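Local coordinates for putative short-chain oxidoreductase (Thermus thermophilus, PDB 2YUT), which binds NADP(+) in a Rossmann-fold domain and is probably an oxidoreductase of the short-chain dehydrogenase/reductase family, though its substrate is not established, at residues 18-23 against 191-196; 45-50 against 58-63; 68-73 against 102-107. All coordinates share one frame; numbering follows the deposited sequence.

Interaction 1 (18-23 against 191-196); sequences RALKGH and KVLEGL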
loop_
_atom_site.group_PDB
_atom_site.type_symbol
_atom_site.label_atom_id
_atom_site.label_comp_id
_atom_site.label_asym_id
_atom_site.label_seq_id
_atom_site.Cartn_x
_atom_site.Cartn_y
_atom_site.Cartn_z
ATOM N N ARG A 18 8.802 27.770 6.083
ATOM C CA ARG A 18 9.603 28.985 5.976
ATOM C C ARG A 18 9.555 29.555 4.563
ATOM O O ARG A 18 9.593 30.764 4.387
ATOM C CB ARG A 18 11.052 28.709 6.386
ATOM C CG ARG A 18 11.182 28.347 7.860
ATOM C CD ARG A 18 12.621 28.184 8.303
ATOM N NE ARG A 18 12.692 28.024 9.752
ATOM C CZ ARG A 18 12.659 26.856 10.385
ATOM N NH1 ARG A 18 12.568 25.722 9.700
ATOM N NH2 ARG A 18 12.695 26.824 11.711
ATOM N N ALA A 19 9.452 28.681 3.563
ATOM C CA ALA A 19 9.397 29.123 2.173
ATOM C C ALA A 19 8.054 29.751 1.814
ATOM O O ALA A 19 7.963 30.520 0.857
ATOM C CB ALA A 19 9.675 27.946 1.235
ATOM N N LEU A 20 7.019 29.440 2.588
ATOM C CA LEU A 20 5.680 29.954 2.306
ATOM C C LEU A 20 5.121 30.888 3.377
ATOM O O LEU A 20 3.929 31.200 3.368
ATOM C CB LEU A 20 4.723 28.766 2.115
ATOM C CG LEU A 20 5.036 27.837 0.932
ATOM C CD1 LEU A 20 4.364 26.479 1.116
ATOM C CD2 LEU A 20 4.572 28.502 -0.359
ATOM N N LYS A 21 5.973 31.352 4.285
ATOM C CA LYS A 21 5.519 32.219 5.370
ATOM C C LYS A 21 4.744 33.484 4.977
ATOM O O LYS A 21 4.017 34.045 5.795
ATOM C CB LYS A 21 6.694 32.590 6.281
ATOM C CG LYS A 21 7.813 33.359 5.615
ATOM C CD LYS A 21 8.755 33.938 6.666
ATOM C CE LYS A 21 8.001 34.838 7.641
ATOM N NZ LYS A 21 8.888 35.490 8.648
ATOM N N GLY A 22 4.881 33.941 3.741
ATOM C CA GLY A 22 4.132 35.126 3.349
ATOM C C GLY A 22 2.642 34.882 3.125
ATOM O O GLY A 22 1.880 35.823 2.904
ATOM N N HIS A 23 2.215 33.626 3.202
ATOM C CA HIS A 23 0.811 33.265 2.963
ATOM C C HIS A 23 -0.033 33.113 4.226
ATOM O O HIS A 23 0.449 33.340 5.333
ATOM C CB HIS A 23 0.768 31.953 2.168
ATOM C CG HIS A 23 1.347 32.064 0.794
ATOM N ND1 HIS A 23 0.625 32.538 -0.280
ATOM C CD2 HIS A 23 2.599 31.827 0.334
ATOM C CE1 HIS A 23 1.410 32.592 -1.343
ATOM N NE2 HIS A 23 2.612 32.168 -0.997
ATOM N N LYS A 191 12.781 23.062 -5.024
ATOM C CA LYS A 191 12.545 22.366 -6.280
ATOM C C LYS A 191 11.083 21.965 -6.431
ATOM O O LYS A 191 10.519 22.062 -7.521
ATOM C CB LYS A 191 13.446 21.133 -6.385
ATOM C CG LYS A 191 14.914 21.479 -6.626
ATOM C CD LYS A 191 15.728 20.247 -6.980
ATOM C CE LYS A 191 17.146 20.621 -7.375
ATOM N NZ LYS A 191 17.933 19.424 -7.774
ATOM N N VAL A 192 10.457 21.521 -5.344
ATOM C CA VAL A 192 9.056 21.139 -5.427
ATOM C C VAL A 192 8.233 22.374 -5.773
ATOM O O VAL A 192 7.465 22.368 -6.731
ATOM C CB VAL A 192 8.549 20.532 -4.102
ATOM C CG1 VAL A 192 7.045 20.315 -4.174
ATOM C CG2 VAL A 192 9.253 19.213 -3.841
ATOM N N LEU A 193 8.409 23.437 -4.997
ATOM C CA LEU A 193 7.685 24.676 -5.238
ATOM C C LEU A 193 7.937 25.176 -6.660
ATOM O O LEU A 193 7.053 25.755 -7.287
ATOM C CB LEU A 193 8.103 25.738 -4.218
ATOM C CG LEU A 193 7.636 25.472 -2.785
ATOM C CD1 LEU A 193 8.131 26.566 -1.852
ATOM C CD2 LEU A 193 6.121 25.407 -2.759
ATOM N N GLU A 194 9.144 24.945 -7.167
ATOM C CA GLU A 194 9.494 25.358 -8.522
ATOM C C GLU A 194 8.744 24.469 -9.517
ATOM O O GLU A 194 8.240 24.945 -10.527
ATOM C CB GLU A 194 11.008 25.242 -8.733
ATOM C CG GLU A 194 11.531 25.961 -9.964
ATOM C CD GLU A 194 13.037 26.154 -9.924
ATOM O OE1 GLU A 194 13.773 25.143 -9.906
ATOM O OE2 GLU A 194 13.484 27.322 -9.906
ATOM N N GLY A 195 8.668 23.174 -9.229
ATOM C CA GLY A 195 7.944 22.274 -10.114
ATOM C C GLY A 195 6.489 22.710 -10.235
ATOM O O GLY A 195 5.855 22.505 -11.271
ATOM N N LEU A 196 5.963 23.326 -9.172
ATOM C CA LEU A 196 4.577 23.813 -9.153
ATOM C C LEU A 196 4.376 25.134 -9.891
ATOM O O LEU A 196 3.429 25.283 -10.658
ATOM C CB LEU A 196 4.093 23.988 -7.716
ATOM C CG LEU A 196 3.902 22.707 -6.909
ATOM C CD1 LEU A 196 3.351 23.065 -5.547
ATOM C CD2 LEU A 196 2.942 21.774 -7.638
#
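On one face of the Rossmann sheet, the C-terminal end of helix 11-19, the first helix of the nucleotide-binding fold, meets the last turns of helix 185-196 through Ala19, Leu20 and Leu193. The contact is small and wholly apolar, with no hydrogen bond across it. Leu193 reaches over with both methyl branches. Its CD1 rests on CB of Ala19 at 3.7 Å, while CD2 faces CD2 of Leu20 at 4.2 Å, a looser approach. The fork of Leu193 thus straddles the point where helix 11-19 ends. Its CG lies anti to the carbonyl carbon (chi1 -70°), which carries the two methyls across the gap between the helices. The backbones stay well apart: CA of Ala19 and CA of Leu193, the nearest pair, are separated by 8.8 Å.

Leu20 is the first residue to depart from helical backbone angles, and it opens a type I beta turn closed by His23 N on Leu20 O at 3.0 Å. The turn leads the chain toward strand 24-28. The buried side chain of Leu20 also packs on Val3 and Ile5 of strand 2-6, and Leu193 touches Phe16 one turn earlier in helix 11-19. Packing of a late helix beside the first one, on the same side of a parallel sheet, is typical of the three-layer alpha/beta/alpha sandwich of short-chain dehydrogenases.

Interaction 2 (45-50 against 58-63); sequences RALPAD and KALLEE. With NAP (NADP nicotinamide-adenine-dinucleotide phosphate), chain B.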
loop_
_atom_site.group_PDB
_atom_site.type_symbol
_atom_site.label_atom_id
_atom_site.label_comp_id
_atom_site.label_asym_id
_atom_site.label_seq_id
_atom_site.Cartn_x
_atom_site.Cartn_y
_atom_site.Cartn_z
ATOM N N ARG A 45 -0.644 29.611 11.910
ATOM C CA ARG A 45 -1.519 29.084 12.946
ATOM C C ARG A 45 -1.080 27.654 13.246
ATOM O O ARG A 45 -0.838 26.879 12.324
ATOM C CB ARG A 45 -2.969 29.107 12.469
ATOM C CG ARG A 45 -3.634 30.449 12.648
ATOM C CD ARG A 45 -5.048 30.404 12.151
ATOM N NE ARG A 45 -5.104 30.485 10.698
ATOM C CZ ARG A 45 -6.167 30.140 9.984
ATOM N NH1 ARG A 45 -7.249 29.682 10.599
ATOM N NH2 ARG A 45 -6.154 30.268 8.661
ATOM N N ALA A 46 -0.957 27.319 14.529
ATOM C CA ALA A 46 -0.543 25.978 14.948
ATOM C C ALA A 46 -1.744 25.137 15.367
ATOM O O ALA A 46 -2.471 25.495 16.293
ATOM C CB ALA A 46 0.451 26.067 16.110
ATOM N N LEU A 47 -1.935 24.015 14.684
ATOM C CA LEU A 47 -3.039 23.108 14.971
ATOM C C LEU A 47 -2.489 21.683 15.045
ATOM O O LEU A 47 -2.521 20.943 14.064
ATOM C CB LEU A 47 -4.102 23.207 13.866
ATOM C CG LEU A 47 -4.900 24.511 13.759
ATOM C CD1 LEU A 47 -5.751 24.507 12.492
ATOM C CD2 LEU A 47 -5.778 24.668 14.994
ATOM N N PRO A 48 -1.971 21.285 16.217
ATOM C CA PRO A 48 -1.408 19.943 16.412
ATOM C C PRO A 48 -2.439 18.825 16.292
ATOM O O PRO A 48 -3.609 19.015 16.620
ATOM C CB PRO A 48 -0.802 20.025 17.810
ATOM C CG PRO A 48 -1.728 20.976 18.518
ATOM C CD PRO A 48 -1.932 22.060 17.474
ATOM N N ALA A 49 -1.998 17.662 15.818
ATOM C CA ALA A 49 -2.898 16.522 15.671
ATOM C C ALA A 49 -2.197 15.233 15.254
ATOM O O ALA A 49 -1.077 15.255 14.744
ATOM C CB ALA A 49 -3.986 16.854 14.662
ATOM N N ASP A 50 -2.865 14.108 15.499
ATOM C CA ASP A 50 -2.359 12.798 15.095
ATOM C C ASP A 50 -3.248 12.474 13.902
ATOM O O ASP A 50 -4.396 12.070 14.077
ATOM C CB ASP A 50 -2.579 11.757 16.194
ATOM C CG ASP A 50 -2.154 10.355 15.766
ATOM O OD1 ASP A 50 -1.926 10.128 14.551
ATOM O OD2 ASP A 50 -2.058 9.477 16.646
ATOM N N LYS A 58 -10.189 15.054 10.676
ATOM C CA LYS A 58 -11.431 15.724 10.306
ATOM C C LYS A 58 -11.596 17.084 10.978
ATOM O O LYS A 58 -12.008 18.054 10.339
ATOM C CB LYS A 58 -12.633 14.849 10.659
ATOM C CG LYS A 58 -13.968 15.533 10.420
ATOM C CD LYS A 58 -15.141 14.627 10.753
ATOM C CE LYS A 58 -16.457 15.352 10.515
ATOM N NZ LYS A 58 -17.637 14.479 10.751
ATOM N N ALA A 59 -11.293 17.153 12.270
ATOM C CA ALA A 59 -11.416 18.410 13.000
ATOM C C ALA A 59 -10.392 19.438 12.497
ATOM O O ALA A 59 -10.670 20.634 12.488
ATOM C CB ALA A 59 -11.232 18.170 14.494
ATOM N N LEU A 60 -9.211 18.971 12.094
ATOM C CA LEU A 60 -8.171 19.865 11.586
ATOM C C LEU A 60 -8.614 20.510 10.277
ATOM O O LEU A 60 -8.546 21.732 10.126
ATOM C CB LEU A 60 -6.862 19.102 11.342
ATOM C CG LEU A 60 -5.799 19.830 10.503
ATOM C CD1 LEU A 60 -5.327 21.079 11.244
ATOM C CD2 LEU A 60 -4.619 18.893 10.212
ATOM N N LEU A 61 -9.068 19.683 9.336
ATOM C CA LEU A 61 -9.509 20.172 8.033
ATOM C C LEU A 61 -10.759 21.047 8.075
ATOM O O LEU A 61 -10.879 21.991 7.293
ATOM C CB LEU A 61 -9.723 19.002 7.062
ATOM C CG LEU A 61 -8.472 18.433 6.374
ATOM C CD1 LEU A 61 -7.736 19.557 5.647
ATOM C CD2 LEU A 61 -7.552 17.789 7.393
ATOM N N GLU A 62 -11.695 20.747 8.971
ATOM C CA GLU A 62 -12.899 21.566 9.064
ATOM C C GLU A 62 -12.518 22.943 9.601
ATOM O O GLU A 62 -13.088 23.962 9.203
ATOM C CB GLU A 62 -13.941 20.901 9.973
ATOM C CG GLU A 62 -14.341 19.512 9.491
ATOM C CD GLU A 62 -15.588 18.971 10.164
ATOM O OE1 GLU A 62 -15.658 18.993 11.412
ATOM O OE2 GLU A 62 -16.496 18.511 9.437
ATOM N N GLU A 63 -11.538 22.968 10.497
ATOM C CA GLU A 63 -11.067 24.215 11.080
ATOM C C GLU A 63 -10.260 25.044 10.070
ATOM O O GLU A 63 -10.396 26.264 10.015
ATOM C CB GLU A 63 -10.205 23.920 12.306
ATOM C CG GLU A 63 -9.653 25.156 12.989
ATOM C CD GLU A 63 -10.725 26.196 13.273
ATOM O OE1 GLU A 63 -11.790 25.824 13.814
ATOM O OE2 GLU A 63 -10.499 27.387 12.958
HETATM P PA NAP B . 10.533 13.821 9.076
HETATM O O1A NAP B . 10.715 12.563 10.063
HETATM O O2A NAP B . 11.584 14.847 9.249
HETATM O O5B NAP B . 9.065 14.402 9.379
HETATM C C5B NAP B . 7.937 13.525 9.421
HETATM C C4B NAP B . 6.669 14.312 9.748
HETATM O O4B NAP B . 5.563 13.393 9.761
HETATM C C3B NAP B . 6.766 14.915 11.153
HETATM O O3B NAP B . 6.212 16.234 11.155
HETATM C C2B NAP B . 5.880 13.978 11.973
HETATM O O2B NAP B . 5.291 14.705 13.054
HETATM C C1B NAP B . 4.795 13.727 10.926
HETATM N N9A NAP B . 3.939 12.593 11.338
HETATM C C8A NAP B . 4.333 11.328 11.469
HETATM N N7A NAP B . 3.309 10.585 11.885
HETATM C C5A NAP B . 2.255 11.384 12.019
HETATM C C6A NAP B . 0.943 11.191 12.432
HETATM N N6A NAP B . 0.519 9.981 12.787
HETATM N N1A NAP B . 0.114 12.245 12.470
HETATM C C2A NAP B . 0.529 13.450 12.122
HETATM N N3A NAP B . 1.769 13.671 11.726
HETATM C C4A NAP B . 2.652 12.665 11.666
HETATM O O3 NAP B . 10.476 13.187 7.595
HETATM P PN NAP B . 10.722 14.054 6.260
HETATM O O1N NAP B . 12.077 13.765 5.737
HETATM O O2N NAP B . 10.341 15.465 6.493
HETATM O O5D NAP B . 9.680 13.406 5.217
HETATM C C5D NAP B . 8.504 14.115 4.819
HETATM C C4D NAP B . 7.752 13.365 3.715
HETATM O O4D NAP B . 8.671 13.203 2.616
HETATM C C3D NAP B . 7.383 11.952 4.172
HETATM O O3D NAP B . 6.255 11.455 3.447
HETATM C C2D NAP B . 8.637 11.176 3.782
HETATM O O2D NAP B . 8.363 9.780 3.632
HETATM C C1D NAP B . 8.858 11.793 2.402
HETATM N N1N NAP B . 10.186 11.478 1.829
HETATM C C2N NAP B . 11.349 11.750 2.561
HETATM C C3N NAP B . 12.593 11.448 2.020
HETATM C C7N NAP B . 13.866 11.751 2.814
HETATM O O7N NAP B . 14.960 11.332 2.441
HETATM N N7N NAP B . 13.681 12.476 3.913
HETATM C C4N NAP B . 12.682 10.875 0.756
HETATM C C5N NAP B . 11.530 10.604 0.025
HETATM C C6N NAP B . 10.281 10.903 0.556
HETATM P P2B NAP B . 5.986 14.787 14.505
HETATM O O1X NAP B . 7.574 14.921 14.277
HETATM O O2X NAP B . 5.490 16.189 15.123
HETATM O O3X NAP B . 5.635 13.634 15.365
HETATM O O HOH W 1 -7.450 28.686 13.175
#
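Segment 45-50 leaves its short edge strand as an extended chain and passes helix 54-64 with CA of Leu47 and CA of Leu60 7.0 Å apart. Leu47 points at the helix and takes part in both side-chain contacts, with Leu60 and with Glu63. Its CB and CD1 both meet a single methyl, CD1 of Leu60, the CB approach being the closer at 3.6 Å, and the two leucine side chains run slantwise past each other. With CG anti to its backbone N (chi1 166°), Leu60 swings this methyl toward Leu47, although its CB sets off in another direction. One turn on, the aliphatic part of Glu63 crosses Leu47 at about a right angle, CG lying 4.0 Å from CD1 of Leu47.

Here the chain just beyond the edge strand of the Rossmann sheet packs on the following helix; strand 45-46 itself pairs with strand 24-28, and the chain beyond runs to the cofactor. There Asp50 receives a hydrogen bond at OD1 from the adenine amino nitrogen N6A of NADP, 3.0 Å long with an angle of 149° at the hydrogen. The same OD1 accepts from the backbone N of Ala52, which fixes the carboxylate, and Ala49 O approaches adenine C2A at 3.6 Å.

At the opposite end, Arg45 gives NH1 to a water at 2.8 Å, met in the guanidinium plane; this water reaches OE2 of Glu63 through a weak 3.3 Å bond. Arg45 NH2 also salt-bridges Asp24.

Interaction 3 (68-73 against 102-107); sequences DLLVHA and AFVLKH. With NAP (NADP nicotinamide-adenine-dinucleotide phosphate), chain B.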
loop_
_atom_site.group_PDB
_atom_site.type_symbol
_atom_site.label_atom_id
_atom_site.label_comp_id
_atom_site.label_asym_id
_atom_site.label_seq_id
_atom_site.Cartn_x
_atom_site.Cartn_y
_atom_site.Cartn_z
ATOM N N ASP A 68 -5.955 26.433 -0.722
ATOM C CA ASP A 68 -5.466 26.671 -2.077
ATOM C C ASP A 68 -4.306 25.700 -2.284
ATOM O O ASP A 68 -4.015 25.283 -3.410
ATOM C CB ASP A 68 -4.945 28.105 -2.235
ATOM C CG ASP A 68 -6.037 29.143 -2.094
ATOM O OD1 ASP A 68 -6.952 29.154 -2.943
ATOM O OD2 ASP A 68 -5.984 29.941 -1.133
ATOM N N LEU A 69 -3.645 25.343 -1.183
ATOM C CA LEU A 69 -2.505 24.434 -1.236
ATOM C C LEU A 69 -2.347 23.576 0.016
ATOM O O LEU A 69 -2.411 24.071 1.142
ATOM C CB LEU A 69 -1.208 25.224 -1.460
ATOM C CG LEU A 69 0.099 24.410 -1.477
ATOM C CD1 LEU A 69 0.099 23.471 -2.678
ATOM C CD2 LEU A 69 1.309 25.344 -1.540
ATOM N N LEU A 70 -2.139 22.283 -0.202
ATOM C CA LEU A 70 -1.928 21.329 0.881
ATOM C C LEU A 70 -0.618 20.599 0.609
ATOM O O LEU A 70 -0.388 20.112 -0.500
ATOM C CB LEU A 70 -3.074 20.308 0.938
ATOM C CG LEU A 70 -2.837 19.038 1.768
ATOM C CD1 LEU A 70 -2.804 19.374 3.258
ATOM C CD2 LEU A 70 -3.946 18.031 1.480
ATOM N N VAL A 71 0.255 20.556 1.610
ATOM C CA VAL A 71 1.520 19.851 1.483
ATOM C C VAL A 71 1.557 18.862 2.643
ATOM O O VAL A 71 1.736 19.253 3.799
ATOM C CB VAL A 71 2.735 20.804 1.575
ATOM C CG1 VAL A 71 4.017 20.016 1.372
ATOM C CG2 VAL A 71 2.628 21.905 0.521
ATOM N N HIS A 72 1.372 17.584 2.324
ATOM C CA HIS A 72 1.350 16.514 3.323
ATOM C C HIS A 72 2.753 15.913 3.485
ATOM O O HIS A 72 3.057 14.847 2.942
ATOM C CB HIS A 72 0.344 15.444 2.874
ATOM C CG HIS A 72 -0.051 14.474 3.946
ATOM N ND1 HIS A 72 -0.810 14.837 5.039
ATOM C CD2 HIS A 72 0.173 13.143 4.068
ATOM C CE1 HIS A 72 -1.038 13.772 5.786
ATOM N NE2 HIS A 72 -0.454 12.730 5.218
ATOM N N ALA A 73 3.609 16.612 4.225
ATOM C CA ALA A 73 4.984 16.166 4.448
ATOM C C ALA A 73 5.012 15.245 5.663
ATOM O O ALA A 73 5.799 15.437 6.590
ATOM C CB ALA A 73 5.894 17.378 4.679
ATOM N N ALA A 102 -5.023 9.628 3.479
ATOM C CA ALA A 102 -6.402 9.295 3.143
ATOM C C ALA A 102 -7.388 10.089 4.008
ATOM O O ALA A 102 -8.364 10.631 3.497
ATOM C CB ALA A 102 -6.637 7.783 3.312
ATOM N N PHE A 103 -7.139 10.164 5.312
ATOM C CA PHE A 103 -8.042 10.917 6.182
ATOM C C PHE A 103 -8.000 12.413 5.850
ATOM O O PHE A 103 -9.032 13.078 5.805
ATOM C CB PHE A 103 -7.697 10.692 7.662
ATOM C CG PHE A 103 -7.890 9.270 8.128
ATOM C CD1 PHE A 103 -8.782 8.420 7.475
ATOM C CD2 PHE A 103 -7.194 8.787 9.232
ATOM C CE1 PHE A 103 -8.977 7.109 7.917
ATOM C CE2 PHE A 103 -7.381 7.477 9.683
ATOM C CZ PHE A 103 -8.274 6.638 9.022
ATOM N N VAL A 104 -6.806 12.939 5.606
ATOM C CA VAL A 104 -6.668 14.351 5.266
ATOM C C VAL A 104 -7.385 14.667 3.949
ATOM O O VAL A 104 -8.157 15.618 3.868
ATOM C CB VAL A 104 -5.174 14.754 5.138
ATOM C CG1 VAL A 104 -5.047 16.094 4.419
ATOM C CG2 VAL A 104 -4.547 14.846 6.526
ATOM N N LEU A 105 -7.133 13.851 2.929
ATOM C CA LEU A 105 -7.731 14.053 1.617
ATOM C C LEU A 105 -9.254 13.929 1.623
ATOM O O LEU A 105 -9.943 14.595 0.852
ATOM C CB LEU A 105 -7.134 13.059 0.616
ATOM C CG LEU A 105 -7.555 13.226 -0.845
ATOM C CD1 LEU A 105 -7.229 14.644 -1.314
ATOM C CD2 LEU A 105 -6.840 12.195 -1.707
ATOM N N LYS A 106 -9.779 13.078 2.492
ATOM C CA LYS A 106 -11.216 12.885 2.566
ATOM C C LYS A 106 -11.962 14.068 3.174
ATOM O O LYS A 106 -13.030 14.440 2.699
ATOM C CB LYS A 106 -11.540 11.632 3.385
ATOM C CG LYS A 106 -13.036 11.428 3.635
ATOM C CD LYS A 106 -13.301 10.198 4.502
ATOM C CE LYS A 106 -14.793 9.985 4.727
ATOM N NZ LYS A 106 -15.059 8.868 5.675
ATOM N N HIS A 107 -11.397 14.654 4.225
ATOM C CA HIS A 107 -12.045 15.763 4.916
ATOM C C HIS A 107 -11.602 17.172 4.533
ATOM O O HIS A 107 -12.181 18.154 4.991
ATOM C CB HIS A 107 -11.871 15.566 6.420
ATOM C CG HIS A 107 -12.447 14.280 6.917
ATOM N ND1 HIS A 107 -13.802 14.084 7.074
ATOM C CD2 HIS A 107 -11.857 13.106 7.249
ATOM C CE1 HIS A 107 -14.023 12.847 7.482
ATOM N NE2 HIS A 107 -12.859 12.233 7.595
HETATM P PA NAP B . 10.533 13.821 9.076
HETATM O O1A NAP B . 10.715 12.563 10.063
HETATM O O2A NAP B . 11.584 14.847 9.249
HETATM O O5B NAP B . 9.065 14.402 9.379
HETATM C C5B NAP B . 7.937 13.525 9.421
HETATM C C4B NAP B . 6.669 14.312 9.748
HETATM O O4B NAP B . 5.563 13.393 9.761
HETATM C C3B NAP B . 6.766 14.915 11.153
HETATM O O3B NAP B . 6.212 16.234 11.155
HETATM C C2B NAP B . 5.880 13.978 11.973
HETATM O O2B NAP B . 5.291 14.705 13.054
HETATM C C1B NAP B . 4.795 13.727 10.926
HETATM N N9A NAP B . 3.939 12.593 11.338
HETATM C C8A NAP B . 4.333 11.328 11.469
HETATM N N7A NAP B . 3.309 10.585 11.885
HETATM C C5A NAP B . 2.255 11.384 12.019
HETATM C C6A NAP B . 0.943 11.191 12.432
HETATM N N6A NAP B . 0.519 9.981 12.787
HETATM N N1A NAP B . 0.114 12.245 12.470
HETATM C C2A NAP B . 0.529 13.450 12.122
HETATM N N3A NAP B . 1.769 13.671 11.726
HETATM C C4A NAP B . 2.652 12.665 11.666
HETATM O O3 NAP B . 10.476 13.187 7.595
HETATM P PN NAP B . 10.722 14.054 6.260
HETATM O O1N NAP B . 12.077 13.765 5.737
HETATM O O2N NAP B . 10.341 15.465 6.493
HETATM O O5D NAP B . 9.680 13.406 5.217
HETATM C C5D NAP B . 8.504 14.115 4.819
HETATM C C4D NAP B . 7.752 13.365 3.715
HETATM O O4D NAP B . 8.671 13.203 2.616
HETATM C C3D NAP B . 7.383 11.952 4.172
HETATM O O3D NAP B . 6.255 11.455 3.447
HETATM C C2D NAP B . 8.637 11.176 3.782
HETATM O O2D NAP B . 8.363 9.780 3.632
HETATM C C1D NAP B . 8.858 11.793 2.402
HETATM N N1N NAP B . 10.186 11.478 1.829
HETATM C C2N NAP B . 11.349 11.750 2.561
HETATM C C3N NAP B . 12.593 11.448 2.020
HETATM C C7N NAP B . 13.866 11.751 2.814
HETATM O O7N NAP B . 14.960 11.332 2.441
HETATM N N7N NAP B . 13.681 12.476 3.913
HETATM C C4N NAP B . 12.682 10.875 0.756
HETATM C C5N NAP B . 11.530 10.604 0.025
HETATM C C6N NAP B . 10.281 10.903 0.556
HETATM P P2B NAP B . 5.986 14.787 14.505
HETATM O O1X NAP B . 7.574 14.921 14.277
HETATM O O2X NAP B . 5.490 16.189 15.123
HETATM O O3X NAP B . 5.635 13.634 15.365
#
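Strand 67-72 and the last turns of helix 89-107 are stacked as sheet and covering helix, their nearest CA atoms being those of His72 and Val104 at 8.5 Å, with Leu70 and Leu105 next at 9.3 Å. Alternate strand residues Leu70 and His72 direct their side chains at the helix, and Val104 answers both. Its two methyls divide the work: CG1 lies 3.7 Å from CD2 of Leu70 and a little farther from CD1, whereas CG2 comes to 3.7 Å from CE1 of the His72 imidazole and 4.0 Å from its ND1. The second methyl meets the ring at a slant. The valine torsion (chi1 164°) sets CG1 anti to the backbone N and leaves CG2 beside that N, spreading the pair along the strand.

The polar atoms of this buried imidazole have partners. NE2 is hydrogen-bonded to OG1 of Thr100, one turn before Val104 on the same helix, and ND1 is weakly bonded to OG1 of Thr6 on the adjoining strand. A polar link thus supplements the apolar packing.

Just past the strand, Ala73 O stands 3.5 Å from ribose C4B of NADP. Helix 89-107 belongs to the beta-alpha-beta crossover of the Rossmann fold linking strand 67-72 to its parallel neighbour 114-119; strand 2-6 flanks 67-72 on the other side. The helix has helix 54-64 beside it, through Phe103 and His107, and reaches the second subunit, whose Arg83 binds Leu105 O.

Overall arrangement
From the N terminus, residues 18-23 at the end of the first helix wait for partners 191-196 near the C terminus, so interaction 1 closes a loop of 167 residues. Inside it, interactions 2 and 3 follow in series, each closing a shorter excursion. Nothing crosses. Helix 54-64 is followed, after a two-residue link, by strand 67-72, and interactions 2 and 3 touch where Leu61 packs on the backbone of Val104 and His107; both also reach NADP. Interaction 1 meets interaction 3 through Leu20 and Leu69, but does not touch interaction 2. Interaction 1 joins the first helix to the last, interaction 2 packs a helix against the chain leaving the edge strand, and interaction 3 sets a helix on a central strand.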